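Local coordinates for protein chlorite Dismutase (Nitrobacter winogradskyi, PDB 3QPI) that breaks down chlorite to chloride and molecular oxygen at a heme b cofactor, at residues D110-I115 / R163-W168; E137-L142 / V171-D176. All blocks are in the same frame, centred on the assembly; numbering follows the deposited sequence.

Interaction 1: D110-I115 / R163-W168. With HEM (protoporphyrin IX containing Fe), chain C.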
loop_
_atom_site.group_PDB
_atom_site.type_symbol
_atom_site.label_atom_id
_atom_site.label_comp_id
_atom_site.label_asym_id
_atom_site.label_seq_id
_atom_site.Cartn_x
_atom_site.Cartn_y
_atom_site.Cartn_z
ATOM N N ASP A 110 -13.944 4.629 -12.122
ATOM C CA ASP A 110 -15.352 4.545 -12.527
ATOM C C ASP A 110 -15.965 3.174 -12.236
ATOM O O ASP A 110 -17.101 3.098 -11.823
ATOM C CB ASP A 110 -15.538 4.942 -13.985
ATOM C CG ASP A 110 -15.180 6.401 -14.239
ATOM O OD1 ASP A 110 -15.117 7.200 -13.272
ATOM O OD2 ASP A 110 -14.955 6.754 -15.414
ATOM N N LYS A 111 -15.202 2.104 -12.409
ATOM C CA LYS A 111 -15.686 0.768 -12.112
ATOM C C LYS A 111 -15.326 0.316 -10.687
ATOM O O LYS A 111 -16.156 -0.272 -10.008
ATOM C CB LYS A 111 -15.123 -0.231 -13.114
ATOM C CG LYS A 111 -15.337 0.162 -14.558
ATOM C CD LYS A 111 -14.807 -0.912 -15.487
ATOM C CE LYS A 111 -14.701 -0.431 -16.945
ATOM N NZ LYS A 111 -14.280 -1.533 -17.867
ATOM N N SER A 112 -14.099 0.574 -10.225
ATOM C CA SER A 112 -13.698 0.082 -8.903
ATOM C C SER A 112 -13.930 1.117 -7.812
ATOM O O SER A 112 -13.905 0.771 -6.654
ATOM C CB SER A 112 -12.231 -0.365 -8.892
ATOM O OG SER A 112 -11.978 -1.337 -9.908
ATOM N N HIS A 113 -14.161 2.376 -8.175
ATOM C CA HIS A 113 -14.358 3.436 -7.183
ATOM C C HIS A 113 -13.303 3.424 -6.070
ATOM O O HIS A 113 -13.617 3.635 -4.888
ATOM C CB HIS A 113 -15.736 3.313 -6.555
ATOM C CG HIS A 113 -16.844 3.273 -7.555
ATOM N ND1 HIS A 113 -17.191 4.366 -8.319
ATOM C CD2 HIS A 113 -17.673 2.270 -7.929
ATOM C CE1 HIS A 113 -18.193 4.040 -9.118
ATOM N NE2 HIS A 113 -18.502 2.774 -8.903
ATOM N N HIS A 114 -12.055 3.188 -6.460
ATOM C CA HIS A 114 -10.947 3.095 -5.516
ATOM C C HIS A 114 -10.944 4.280 -4.574
ATOM O O HIS A 114 -10.760 4.126 -3.373
ATOM C CB HIS A 114 -9.618 3.057 -6.275
ATOM C CG HIS A 114 -8.448 2.697 -5.424
ATOM N ND1 HIS A 114 -7.632 1.621 -5.704
ATOM C CD2 HIS A 114 -7.938 3.278 -4.313
ATOM C CE1 HIS A 114 -6.677 1.549 -4.794
ATOM N NE2 HIS A 114 -6.844 2.541 -3.937
ATOM N N ILE A 115 -11.135 5.469 -5.121
ATOM C CA ILE A 115 -11.069 6.653 -4.301
ATOM C C ILE A 115 -12.372 6.840 -3.556
ATOM O O ILE A 115 -12.369 6.913 -2.326
ATOM C CB ILE A 115 -10.757 7.898 -5.125
ATOM C CG1 ILE A 115 -9.380 7.739 -5.788
ATOM C CG2 ILE A 115 -10.749 9.142 -4.233
ATOM C CD1 ILE A 115 -8.933 8.930 -6.649
ATOM N N ARG A 163 -10.005 -5.725 -2.635
ATOM C CA ARG A 163 -9.629 -6.979 -3.267
ATOM C C ARG A 163 -10.790 -7.624 -4.023
ATOM O O ARG A 163 -10.560 -8.546 -4.808
ATOM C CB ARG A 163 -9.023 -7.952 -2.251
ATOM C CG ARG A 163 -7.551 -7.654 -1.999
ATOM C CD ARG A 163 -6.920 -8.448 -0.856
ATOM N NE ARG A 163 -5.560 -7.952 -0.638
ATOM C CZ ARG A 163 -4.824 -8.185 0.445
ATOM N NH1 ARG A 163 -5.291 -8.921 1.450
ATOM N NH2 ARG A 163 -3.606 -7.670 0.517
ATOM N N ALA A 164 -12.018 -7.135 -3.834
ATOM C CA ALA A 164 -13.159 -7.657 -4.626
ATOM C C ALA A 164 -13.406 -6.872 -5.925
ATOM O O ALA A 164 -14.332 -7.183 -6.657
ATOM C CB ALA A 164 -14.450 -7.679 -3.792
ATOM N N THR A 165 -12.596 -5.853 -6.206
ATOM C CA THR A 165 -12.898 -4.929 -7.301
ATOM C C THR A 165 -12.323 -5.417 -8.620
ATOM O O THR A 165 -11.485 -6.324 -8.647
ATOM C CB THR A 165 -12.385 -3.539 -7.004
ATOM O OG1 THR A 165 -10.951 -3.570 -6.871
ATOM C CG2 THR A 165 -13.019 -3.026 -5.699
ATOM N N GLU A 166 -12.837 -4.858 -9.713
ATOM C CA GLU A 166 -12.314 -5.158 -11.047
ATOM C C GLU A 166 -10.828 -4.753 -11.123
ATOM O O GLU A 166 -10.014 -5.452 -11.742
ATOM C CB GLU A 166 -13.126 -4.435 -12.120
ATOM C CG GLU A 166 -12.700 -4.754 -13.563
ATOM C CD GLU A 166 -13.602 -4.097 -14.611
ATOM O OE1 GLU A 166 -14.801 -3.906 -14.320
ATOM O OE2 GLU A 166 -13.115 -3.762 -15.725
ATOM N N GLU A 167 -10.479 -3.629 -10.495
ATOM C CA GLU A 167 -9.085 -3.240 -10.434
ATOM C C GLU A 167 -8.227 -4.408 -9.944
ATOM O O GLU A 167 -7.168 -4.679 -10.505
ATOM C CB GLU A 167 -8.867 -2.029 -9.532
ATOM C CG GLU A 167 -7.366 -1.744 -9.309
ATOM C CD GLU A 167 -7.087 -0.458 -8.536
ATOM O OE1 GLU A 167 -8.042 0.134 -7.999
ATOM O OE2 GLU A 167 -5.909 -0.025 -8.489
ATOM N N TRP A 168 -8.685 -5.110 -8.912
ATOM C CA TRP A 168 -7.862 -6.148 -8.316
ATOM C C TRP A 168 -7.725 -7.422 -9.147
ATOM O O TRP A 168 -6.839 -8.235 -8.861
ATOM C CB TRP A 168 -8.299 -6.487 -6.885
ATOM C CG TRP A 168 -7.237 -5.985 -5.883
ATOM C CD1 TRP A 168 -6.298 -6.732 -5.219
ATOM C CD2 TRP A 168 -6.997 -4.616 -5.510
ATOM N NE1 TRP A 168 -5.506 -5.910 -4.431
ATOM C CE2 TRP A 168 -5.921 -4.612 -4.588
ATOM C CE3 TRP A 168 -7.608 -3.399 -5.845
ATOM C CZ2 TRP A 168 -5.441 -3.436 -4.001
ATOM C CZ3 TRP A 168 -7.136 -2.228 -5.254
ATOM C CH2 TRP A 168 -6.053 -2.259 -4.352
HETATM C CHA HEM C . -3.607 4.375 -5.524
HETATM C CHB HEM C . -6.533 6.320 -2.274
HETATM C CHC HEM C . -6.316 2.241 0.364
HETATM C CHD HEM C . -3.667 0.268 -3.019
HETATM C C1A HEM C . -4.409 5.209 -4.822
HETATM C C2A HEM C . -4.683 6.564 -5.273
HETATM C C3A HEM C . -5.496 7.156 -4.376
HETATM C C4A HEM C . -5.751 6.152 -3.346
HETATM C CMA HEM C . -6.072 8.617 -4.467
HETATM C CAA HEM C . -4.116 7.099 -6.598
HETATM C CBA HEM C . -2.846 7.924 -6.449
HETATM C CGA HEM C . -2.571 8.512 -7.819
HETATM O O1A HEM C . -1.577 8.058 -8.416
HETATM O O2A HEM C . -3.337 9.393 -8.325
HETATM C C1B HEM C . -6.665 5.363 -1.327
HETATM C C2B HEM C . -7.335 5.628 -0.078
HETATM C C3B HEM C . -7.236 4.528 0.655
HETATM C C4B HEM C . -6.534 3.516 -0.110
HETATM C CMB HEM C . -8.003 6.946 0.389
HETATM C CAB HEM C . -7.839 4.401 2.072
HETATM C CBB HEM C . -7.072 3.964 3.073
HETATM C C1C HEM C . -5.609 1.321 -0.309
HETATM C C2C HEM C . -5.284 -0.047 0.098
HETATM C C3C HEM C . -4.509 -0.556 -0.859
HETATM C C4C HEM C . -4.375 0.458 -1.889
HETATM C CMC HEM C . -5.706 -0.695 1.438
HETATM C CAC HEM C . -3.880 -1.953 -0.998
HETATM C CBC HEM C . -4.463 -3.001 -0.400
HETATM C C1D HEM C . -3.362 1.161 -3.967
HETATM C C2D HEM C . -2.541 0.853 -5.113
HETATM C C3D HEM C . -2.532 2.166 -5.882
HETATM C C4D HEM C . -3.359 3.082 -5.132
HETATM C CMD HEM C . -1.803 -0.465 -5.518
HETATM C CAD HEM C . -1.822 2.463 -7.210
HETATM C CBD HEM C . -2.866 2.218 -8.311
HETATM C CGD HEM C . -2.194 2.318 -9.663
HETATM O O1D HEM C . -1.541 3.355 -9.917
HETATM O O2D HEM C . -2.310 1.365 -10.483
HETATM N NA HEM C . -5.063 4.957 -3.602
HETATM N NB HEM C . -6.173 4.058 -1.341
HETATM N NC HEM C . -5.049 1.592 -1.526
HETATM N ND HEM C . -3.845 2.481 -4.010
HETATM FE FE HEM C . -5.108 3.090 -2.721
HETATM O O HOH W 1 -15.413 -3.162 -9.293
#
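His114 is the axial ligand of the heme b iron, with His114 NE2 2.2 Å from HEM FE. With CG anti to the backbone N (chi1 -169°), the ring points NE2 at the iron and ND1 at segment 163-168. There His114 ND1 donates to Glu167 OE1 at 2.8 Å, and the bond is nearly straight at 170°. The oxygen sits at the edge of the imidazole, in its plane. The N-H, however, reaches the carboxylate from above the carboxylate plane; the two planes are 46° apart. This His-carboxylate bond limits rotation of the ring and would probably give the imidazole some anionic character. Glu167 OE2 pairs with Lys92, which also hydrogen-bonds the heme, so Lys92 probably offsets part of the carboxylate's charge. Trp168 meets the imidazole rim to rim, with Trp168 CZ3 3.8 Å from His114 CE1. Trp168 CZ2 lies 3.7 Å from HEM CAC.

The second shell positions Glu167. Glu167 N donates to Ser112 OG at 2.8 Å, and that hydroxyl is also hydrogen-bonded to Ile107 O. Farther out, a water accepts from Glu166 N and donates to Lys111 O. A weak salt bridge joins Lys111 NZ to Glu166 OE2 at 3.3 Å. The contact thus ties the end of helix 101-111 to the loop between helix 152-163 and strand 171-181, with Trp168 resting on Ile90 of strand 84-92.

Interaction 2: E137-L142 / V171-D176. With HEM (protoporphyrin IX containing Fe), chain C.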
loop_
_atom_site.group_PDB
_atom_site.type_symbol
_atom_site.label_atom_id
_atom_site.label_comp_id
_atom_site.label_asym_id
_atom_site.label_seq_id
_atom_site.Cartn_x
_atom_site.Cartn_y
_atom_site.Cartn_z
ATOM N N GLU A 137 11.878 -3.297 -9.546
ATOM C CA GLU A 137 11.533 -4.102 -8.386
ATOM C C GLU A 137 10.542 -5.178 -8.784
ATOM O O GLU A 137 9.806 -5.010 -9.753
ATOM C CB GLU A 137 10.965 -3.219 -7.276
ATOM C CG GLU A 137 12.049 -2.394 -6.575
ATOM C CD GLU A 137 12.754 -3.174 -5.463
ATOM O OE1 GLU A 137 12.078 -3.718 -4.565
ATOM O OE2 GLU A 137 13.993 -3.243 -5.475
ATOM N N PRO A 138 10.529 -6.296 -8.041
ATOM C CA PRO A 138 9.572 -7.392 -8.259
ATOM C C PRO A 138 8.108 -7.024 -7.930
ATOM O O PRO A 138 7.196 -7.811 -8.193
ATOM C CB PRO A 138 10.071 -8.489 -7.318
ATOM C CG PRO A 138 10.798 -7.750 -6.236
ATOM C CD PRO A 138 11.435 -6.561 -6.908
ATOM N N PHE A 139 7.880 -5.855 -7.349
ATOM C CA PHE A 139 6.512 -5.363 -7.197
ATOM C C PHE A 139 6.407 -4.065 -7.953
ATOM O O PHE A 139 7.426 -3.505 -8.353
ATOM C CB PHE A 139 6.165 -5.167 -5.722
ATOM C CG PHE A 139 6.131 -6.453 -4.952
ATOM C CD1 PHE A 139 4.971 -7.240 -4.937
ATOM C CD2 PHE A 139 7.270 -6.900 -4.263
ATOM C CE1 PHE A 139 4.944 -8.446 -4.231
ATOM C CE2 PHE A 139 7.253 -8.106 -3.555
ATOM C CZ PHE A 139 6.081 -8.882 -3.539
ATOM N N ASP A 140 5.180 -3.602 -8.165
ATOM C CA ASP A 140 4.932 -2.335 -8.835
ATOM C C ASP A 140 4.680 -1.227 -7.822
ATOM O O ASP A 140 5.007 -0.072 -8.057
ATOM C CB ASP A 140 3.721 -2.443 -9.783
ATOM C CG ASP A 140 3.972 -3.387 -10.951
ATOM O OD1 ASP A 140 5.151 -3.636 -11.241
ATOM O OD2 ASP A 140 2.995 -3.872 -11.576
ATOM N N PHE A 141 4.069 -1.572 -6.699
ATOM C CA PHE A 141 3.801 -0.573 -5.683
ATOM C C PHE A 141 4.139 -1.138 -4.317
ATOM O O PHE A 141 4.055 -2.341 -4.105
ATOM C CB PHE A 141 2.322 -0.175 -5.701
ATOM C CG PHE A 141 1.797 0.138 -7.066
ATOM C CD1 PHE A 141 2.050 1.374 -7.650
ATOM C CD2 PHE A 141 1.047 -0.805 -7.776
ATOM C CE1 PHE A 141 1.565 1.665 -8.941
ATOM C CE2 PHE A 141 0.577 -0.517 -9.056
ATOM C CZ PHE A 141 0.822 0.728 -9.627
ATOM N N LEU A 142 4.522 -0.259 -3.399
ATOM C CA LEU A 142 4.564 -0.588 -1.984
ATOM C C LEU A 142 3.538 0.320 -1.329
ATOM O O LEU A 142 3.634 1.549 -1.419
ATOM C CB LEU A 142 5.953 -0.356 -1.395
ATOM C CG LEU A 142 7.113 -1.073 -2.111
ATOM C CD1 LEU A 142 8.466 -0.746 -1.464
ATOM C CD2 LEU A 142 6.889 -2.568 -2.103
ATOM N N VAL A 171 -4.246 -7.756 -10.313
ATOM C CA VAL A 171 -3.111 -7.982 -9.409
ATOM C C VAL A 171 -2.607 -9.418 -9.510
ATOM O O VAL A 171 -3.375 -10.353 -9.360
ATOM C CB VAL A 171 -3.471 -7.664 -7.947
ATOM C CG1 VAL A 171 -2.334 -8.071 -7.000
ATOM C CG2 VAL A 171 -3.788 -6.194 -7.807
ATOM N N GLU A 172 -1.321 -9.595 -9.764
ATOM C CA GLU A 172 -0.785 -10.935 -9.965
ATOM C C GLU A 172 0.201 -11.352 -8.878
ATOM O O GLU A 172 0.585 -12.521 -8.799
ATOM C CB GLU A 172 -0.117 -11.051 -11.344
ATOM C CG GLU A 172 1.183 -10.255 -11.495
ATOM C CD GLU A 172 1.802 -10.429 -12.879
ATOM O OE1 GLU A 172 3.030 -10.280 -13.022
ATOM O OE2 GLU A 172 1.049 -10.720 -13.834
ATOM N N ARG A 173 0.639 -10.397 -8.066
ATOM C CA ARG A 173 1.374 -10.738 -6.864
ATOM C C ARG A 173 1.056 -9.725 -5.772
ATOM O O ARG A 173 0.991 -8.528 -6.031
ATOM C CB ARG A 173 2.881 -10.812 -7.120
ATOM C CG ARG A 173 3.669 -11.373 -5.944
ATOM C CD ARG A 173 5.181 -11.467 -6.215
ATOM N NE ARG A 173 5.880 -12.016 -5.046
ATOM C CZ ARG A 173 7.189 -11.908 -4.803
ATOM N NH1 ARG A 173 7.987 -11.279 -5.658
ATOM N NH2 ARG A 173 7.706 -12.438 -3.691
ATOM N N GLU A 174 0.877 -10.221 -4.549
ATOM C CA GLU A 174 0.471 -9.395 -3.432
ATOM C C GLU A 174 0.758 -10.119 -2.135
ATOM O O GLU A 174 0.463 -11.300 -1.997
ATOM C CB GLU A 174 -1.025 -9.086 -3.533
ATOM C CG GLU A 174 -1.585 -8.238 -2.413
ATOM C CD GLU A 174 -2.989 -7.777 -2.714
ATOM O OE1 GLU A 174 -3.653 -8.432 -3.536
ATOM O OE2 GLU A 174 -3.429 -6.751 -2.171
ATOM N N VAL A 175 1.334 -9.406 -1.175
ATOM C CA VAL A 175 1.691 -10.019 0.087
ATOM C C VAL A 175 1.143 -9.152 1.212
ATOM O O VAL A 175 1.129 -7.926 1.114
ATOM C CB VAL A 175 3.220 -10.165 0.239
ATOM C CG1 VAL A 175 3.567 -10.908 1.543
ATOM C CG2 VAL A 175 3.818 -10.871 -0.985
ATOM N N ASP A 176 0.682 -9.807 2.267
ATOM C CA ASP A 176 0.140 -9.124 3.421
ATOM C C ASP A 176 1.169 -9.083 4.575
ATOM O O ASP A 176 1.459 -10.107 5.206
ATOM C CB ASP A 176 -1.148 -9.832 3.872
ATOM C CG ASP A 176 -2.403 -9.099 3.431
ATOM O OD1 ASP A 176 -2.316 -7.909 3.064
ATOM O OD2 ASP A 176 -3.487 -9.711 3.452
HETATM C CHA HEM C . -3.607 4.375 -5.524
HETATM C CHB HEM C . -6.533 6.320 -2.274
HETATM C CHC HEM C . -6.316 2.241 0.364
HETATM C CHD HEM C . -3.667 0.268 -3.019
HETATM C C1A HEM C . -4.409 5.209 -4.822
HETATM C C2A HEM C . -4.683 6.564 -5.273
HETATM C C3A HEM C . -5.496 7.156 -4.376
HETATM C C4A HEM C . -5.751 6.152 -3.346
HETATM C CMA HEM C . -6.072 8.617 -4.467
HETATM C CAA HEM C . -4.116 7.099 -6.598
HETATM C CBA HEM C . -2.846 7.924 -6.449
HETATM C CGA HEM C . -2.571 8.512 -7.819
HETATM O O1A HEM C . -1.577 8.058 -8.416
HETATM O O2A HEM C . -3.337 9.393 -8.325
HETATM C C1B HEM C . -6.665 5.363 -1.327
HETATM C C2B HEM C . -7.335 5.628 -0.078
HETATM C C3B HEM C . -7.236 4.528 0.655
HETATM C C4B HEM C . -6.534 3.516 -0.110
HETATM C CMB HEM C . -8.003 6.946 0.389
HETATM C CAB HEM C . -7.839 4.401 2.072
HETATM C CBB HEM C . -7.072 3.964 3.073
HETATM C C1C HEM C . -5.609 1.321 -0.309
HETATM C C2C HEM C . -5.284 -0.047 0.098
HETATM C C3C HEM C . -4.509 -0.556 -0.859
HETATM C C4C HEM C . -4.375 0.458 -1.889
HETATM C CMC HEM C . -5.706 -0.695 1.438
HETATM C CAC HEM C . -3.880 -1.953 -0.998
HETATM C CBC HEM C . -4.463 -3.001 -0.400
HETATM C C1D HEM C . -3.362 1.161 -3.967
HETATM C C2D HEM C . -2.541 0.853 -5.113
HETATM C C3D HEM C . -2.532 2.166 -5.882
HETATM C C4D HEM C . -3.359 3.082 -5.132
HETATM C CMD HEM C . -1.803 -0.465 -5.518
HETATM C CAD HEM C . -1.822 2.463 -7.210
HETATM C CBD HEM C . -2.866 2.218 -8.311
HETATM C CGD HEM C . -2.194 2.318 -9.663
HETATM O O1D HEM C . -1.541 3.355 -9.917
HETATM O O2D HEM C . -2.310 1.365 -10.483
HETATM N NA HEM C . -5.063 4.957 -3.602
HETATM N NB HEM C . -6.173 4.058 -1.341
HETATM N NC HEM C . -5.049 1.592 -1.526
HETATM N ND HEM C . -3.845 2.481 -4.010
HETATM FE FE HEM C . -5.108 3.090 -2.721
#
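Arg173 carries this contact. From CB its CG leaves anti to the backbone N (chi1 -171°), and the chain runs extended to NE, crossing Phe139 at about a right angle. Arg173 CG lies 3.6 Å from Phe139 CE1, and CD packs on the same ring carbon. Arg173 NE is 3.5 Å from Phe139 CZ. At the tip, Phe139 CZ sits over the centre of one guanidinium face, 3.5 Å from Arg173 CZ. The ring and guanidinium planes are 30° apart, so the ring tip at Phe139 CZ, not a flat stack, meets the group. Pro138 CB comes to the guanidinium edge, 3.9 Å from Arg173 NH1. The polar bonds go to backbone oxygens: NE to Glu25 O and NH2 to Ser26 O. An alanine here would remove both bonds and the packing on Phe139, and would probably leave that ring less firmly held. Val175 CG2 adds an apolar contact to Phe139 CZ at 3.9 Å.

No hydrogen bond joins the two segments, since strand 84-92 lies between strands 141-147 and 171-181. Classic beta bulges flank it: Asp140 and Phe141 face Ile90, and Glu172 and Arg173 face Arg91. Within the first bulge, Phe141 turns one ring face to HEM CAD, with Phe141 CZ 3.3 Å from HEM O2D. Such an antiparallel sheet with heme at one face fits the dimeric alpha-beta barrel fold of chlorite dismutases.

In the fold
The centres of interactions 1 and 2 are about 17 Å apart, and both reach the heme. Interaction 1 supplies the axial histidine of the iron. Interaction 2 reaches a propionate through Phe141. Arg163 joins them directly: Arg163 NH2 forms a salt bridge with Glu174 OE2 at 2.8 Å, and Arg163 NH1 forms one with Asp176 OD2, also at 2.8 Å. Trp168 NE1 hydrogen-bonds to the same Glu174 OE2. The loop before strand 171-181 is therefore pinned to the strand it leads into. Lys92 gives a second link. This partner of Glu167 in interaction 1 donates its backbone N to Asp140 OD2 of interaction 2.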